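Local coordinates for transcription regulator PadR N-terminal domain-containing protein (Streptococcus mutans, PDB 3L7W), which belongs to the PadR family of transcriptional regulators and probably binds DNA as a dimer through a winged helix-turn-helix domain, at residues Y12-I17 and S41-I46. Sequence-based numbering, arbitrary orientation.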
ATOM      1  N   TYR A  12      -9.869   4.776   2.238  1.00 25.14           N
ATOM      2  CA  TYR A  12      -9.708   5.477   0.977  1.00 30.57           C
ATOM      3  C   TYR A  12     -10.618   4.851  -0.069  1.00 29.78           C
ATOM      4  O   TYR A  12     -11.429   5.530  -0.686  1.00 34.22           O
ATOM      5  CB  TYR A  12      -8.242   5.434   0.538  1.00 30.19           C
ATOM      6  CG  TYR A  12      -7.949   6.090  -0.783  1.00 30.16           C
ATOM      7  CD1 TYR A  12      -8.523   7.302  -1.120  1.00 32.28           C
ATOM      8  CD2 TYR A  12      -7.074   5.503  -1.686  1.00 32.11           C
ATOM      9  CE1 TYR A  12      -8.250   7.901  -2.321  1.00 31.07           C
ATOM     10  CE2 TYR A  12      -6.793   6.089  -2.890  1.00 30.09           C
ATOM     11  CZ  TYR A  12      -7.382   7.290  -3.203  1.00 34.23           C
ATOM     12  OH  TYR A  12      -7.102   7.887  -4.398  1.00 36.18           O
ATOM     13  N   LEU A  13     -10.516   3.544  -0.248  1.00 27.61           N
ATOM     14  CA  LEU A  13     -11.320   2.876  -1.272  1.00 28.09           C
ATOM     15  C   LEU A  13     -12.810   3.066  -1.018  1.00 26.94           C
ATOM     16  O   LEU A  13     -13.565   3.365  -1.927  1.00 30.45           O
ATOM     17  CB  LEU A  13     -10.976   1.386  -1.346  1.00 23.02           C
ATOM     18  CG  LEU A  13      -9.557   1.136  -1.904  1.00 27.39           C
ATOM     19  CD1 LEU A  13      -9.169  -0.304  -1.713  1.00 22.72           C
ATOM     20  CD2 LEU A  13      -9.483   1.504  -3.369  1.00 21.23           C
ATOM     21  N   ILE A  14     -13.234   2.868   0.221  1.00 21.07           N
ATOM     22  CA  ILE A  14     -14.645   2.995   0.541  1.00 29.64           C
ATOM     23  C   ILE A  14     -15.133   4.389   0.188  1.00 34.50           C
ATOM     24  O   ILE A  14     -16.096   4.549  -0.553  1.00 28.26           O
ATOM     25  CB  ILE A  14     -14.908   2.764   2.027  1.00 24.43           C
ATOM     26  CG1 ILE A  14     -14.727   1.279   2.366  1.00 26.19           C
ATOM     27  CG2 ILE A  14     -16.305   3.225   2.373  1.00 25.48           C
ATOM     28  CD1 ILE A  14     -14.634   1.005   3.836  1.00 28.95           C
ATOM     29  N   LEU A  15     -14.463   5.400   0.722  1.00 25.63           N
ATOM     30  CA  LEU A  15     -14.861   6.770   0.437  1.00 22.63           C
ATOM     31  C   LEU A  15     -14.836   7.031  -1.058  1.00 26.42           C
ATOM     32  O   LEU A  15     -15.730   7.680  -1.594  1.00 30.16           O
ATOM     33  CB  LEU A  15     -13.946   7.746   1.161  1.00 30.94           C
ATOM     34  CG  LEU A  15     -14.472   8.331   2.472  1.00 36.03           C
ATOM     35  CD1 LEU A  15     -15.451   7.402   3.162  1.00 33.51           C
ATOM     36  CD2 LEU A  15     -13.331   8.734   3.389  1.00 32.52           C
ATOM     37  N   ALA A  16     -13.820   6.509  -1.743  1.00 27.87           N
ATOM     38  CA  ALA A  16     -13.698   6.762  -3.168  1.00 29.26           C
ATOM     39  C   ALA A  16     -14.875   6.133  -3.879  1.00 28.71           C
ATOM     40  O   ALA A  16     -15.467   6.747  -4.768  1.00 31.56           O
ATOM     41  CB  ALA A  16     -12.382   6.227  -3.726  1.00 28.90           C
ATOM     42  N   ILE A  17     -15.210   4.910  -3.478  1.00 27.24           N
ATOM     43  CA  ILE A  17     -16.292   4.169  -4.118  1.00 25.26           C
ATOM     44  C   ILE A  17     -17.611   4.887  -3.869  1.00 34.82           C
ATOM     45  O   ILE A  17     -18.400   5.110  -4.783  1.00 32.83           O
ATOM     46  CB  ILE A  17     -16.382   2.749  -3.571  1.00 22.62           C
ATOM     47  CG1 ILE A  17     -15.162   1.931  -4.023  1.00 27.28           C
ATOM     48  CG2 ILE A  17     -17.644   2.077  -4.049  1.00 29.01           C
ATOM     49  CD1 ILE A  17     -15.058   0.600  -3.350  1.00 35.28           C
ATOM     50  N   SER A  41     -16.429  -8.877   8.359  1.00 38.18           N
ATOM     51  CA  SER A  41     -16.270  -8.562   9.777  1.00 44.44           C
ATOM     52  C   SER A  41     -15.174  -7.533  10.024  1.00 39.75           C
ATOM     53  O   SER A  41     -15.081  -6.970  11.113  1.00 38.36           O
ATOM     54  CB  SER A  41     -16.038  -9.832  10.622  1.00 46.93           C
ATOM     55  OG  SER A  41     -15.092 -10.696  10.014  1.00 54.04           O
ATOM     56  N   THR A  42     -14.350  -7.284   9.010  1.00 43.82           N
ATOM     57  CA  THR A  42     -13.340  -6.230   9.089  1.00 44.56           C
ATOM     58  C   THR A  42     -13.825  -4.988   8.355  1.00 44.11           C
ATOM     59  O   THR A  42     -13.536  -3.857   8.748  1.00 43.54           O
ATOM     60  CB  THR A  42     -12.001  -6.660   8.454  1.00 42.36           C
ATOM     61  OG1 THR A  42     -11.581  -7.912   9.005  1.00 43.75           O
ATOM     62  CG2 THR A  42     -10.939  -5.617   8.728  1.00 43.34           C
ATOM     63  N   LEU A  43     -14.563  -5.214   7.276  1.00 41.10           N
ATOM     64  CA  LEU A  43     -14.989  -4.141   6.394  1.00 29.60           C
ATOM     65  C   LEU A  43     -16.066  -3.306   7.070  1.00 36.63           C
ATOM     66  O   LEU A  43     -15.967  -2.079   7.159  1.00 37.42           O
ATOM     67  CB  LEU A  43     -15.524  -4.750   5.101  1.00 38.84           C
ATOM     68  CG  LEU A  43     -15.740  -3.867   3.874  1.00 48.16           C
ATOM     69  CD1 LEU A  43     -17.208  -3.630   3.645  1.00 52.02           C
ATOM     70  CD2 LEU A  43     -14.964  -2.557   3.982  1.00 48.29           C
ATOM     71  N   TYR A  44     -17.095  -3.976   7.575  1.00 30.94           N
ATOM     72  CA  TYR A  44     -18.239  -3.250   8.104  1.00 34.97           C
ATOM     73  C   TYR A  44     -17.915  -2.351   9.292  1.00 32.66           C
ATOM     74  O   TYR A  44     -18.414  -1.233   9.373  1.00 35.91           O
ATOM     75  CB  TYR A  44     -19.410  -4.195   8.341  1.00 30.85           C
ATOM     76  CG  TYR A  44     -20.059  -4.531   7.021  1.00 42.47           C
ATOM     77  CD1 TYR A  44     -21.128  -3.775   6.550  1.00 43.87           C
ATOM     78  CD2 TYR A  44     -19.560  -5.552   6.202  1.00 35.41           C
ATOM     79  CE1 TYR A  44     -21.716  -4.047   5.328  1.00 42.78           C
ATOM     80  CE2 TYR A  44     -20.152  -5.837   4.972  1.00 46.71           C
ATOM     81  CZ  TYR A  44     -21.239  -5.071   4.544  1.00 50.53           C
ATOM     82  OH  TYR A  44     -21.862  -5.304   3.338  1.00 49.94           O
ATOM     83  N   PRO A  45     -17.054  -2.818  10.196  1.00 27.29           N
ATOM     84  CA  PRO A  45     -16.582  -1.913  11.240  1.00 36.31           C
ATOM     85  C   PRO A  45     -15.896  -0.689  10.642  1.00 37.50           C
ATOM     86  O   PRO A  45     -16.015   0.416  11.168  1.00 39.60           O
ATOM     87  CB  PRO A  45     -15.585  -2.776  12.005  1.00 32.36           C
ATOM     88  CG  PRO A  45     -16.178  -4.135  11.904  1.00 35.83           C
ATOM     89  CD  PRO A  45     -16.694  -4.215  10.485  1.00 35.50           C
ATOM     90  N   ILE A  46     -15.198  -0.879   9.532  1.00 31.43           N
ATOM     91  CA  ILE A  46     -14.554   0.253   8.894  1.00 30.62           C
ATOM     92  C   ILE A  46     -15.599   1.222   8.360  1.00 31.91           C
ATOM     93  O   ILE A  46     -15.532   2.428   8.626  1.00 32.87           O
ATOM     94  CB  ILE A  46     -13.591  -0.188   7.803  1.00 29.50           C
ATOM     95  CG1 ILE A  46     -12.440  -0.966   8.441  1.00 36.83           C
ATOM     96  CG2 ILE A  46     -13.084   1.015   7.056  1.00 22.53           C
ATOM     97  CD1 ILE A  46     -11.381  -1.433   7.449  1.00 35.83           C
TER
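Ile-14 of helix 7-20 meets Leu-43 and Ile-46 of helix 40-52 where the two backbones stand well apart: the nearest CA atoms, those of Ile-14 and Ile-46, are 8.8 Å from each other, and no hydrogen bond joins the segments. Helix 40-52 is kinked at Pro-45, whose ring nitrogen has no hydrogen to give to the preceding turn; just beyond, Ile-46 N makes weak hydrogen bonds to Thr-42 O and Leu-43 O. Side chains fill the separation from both helices. With CD1 anti to CA (chi2 166°), the longer branch of Ile-14 stretches toward helix 40-52, and its CD1 lies 3.6 Å from Leu-43 CD2 and equally 3.6 Å from Ile-46 CG2. These helices belong to the winged helix-turn-helix fold of the PadR family, in which helices 25-32 and 40-52 form the helix-turn-helix and the latter is probably the DNA-recognition helix. Leu-43 has CG anti to its own nitrogen (chi1 -166°), bringing CD2 inward although its CB does not point directly at helix 7-20; it and Ile-14 run past each other in opposite senses. Ile-28 and Ile-32 of helix 25-32 also touch Ile-14, while Ile-10, one turn earlier on helix 7-20, touches both Leu-43 and Ile-46.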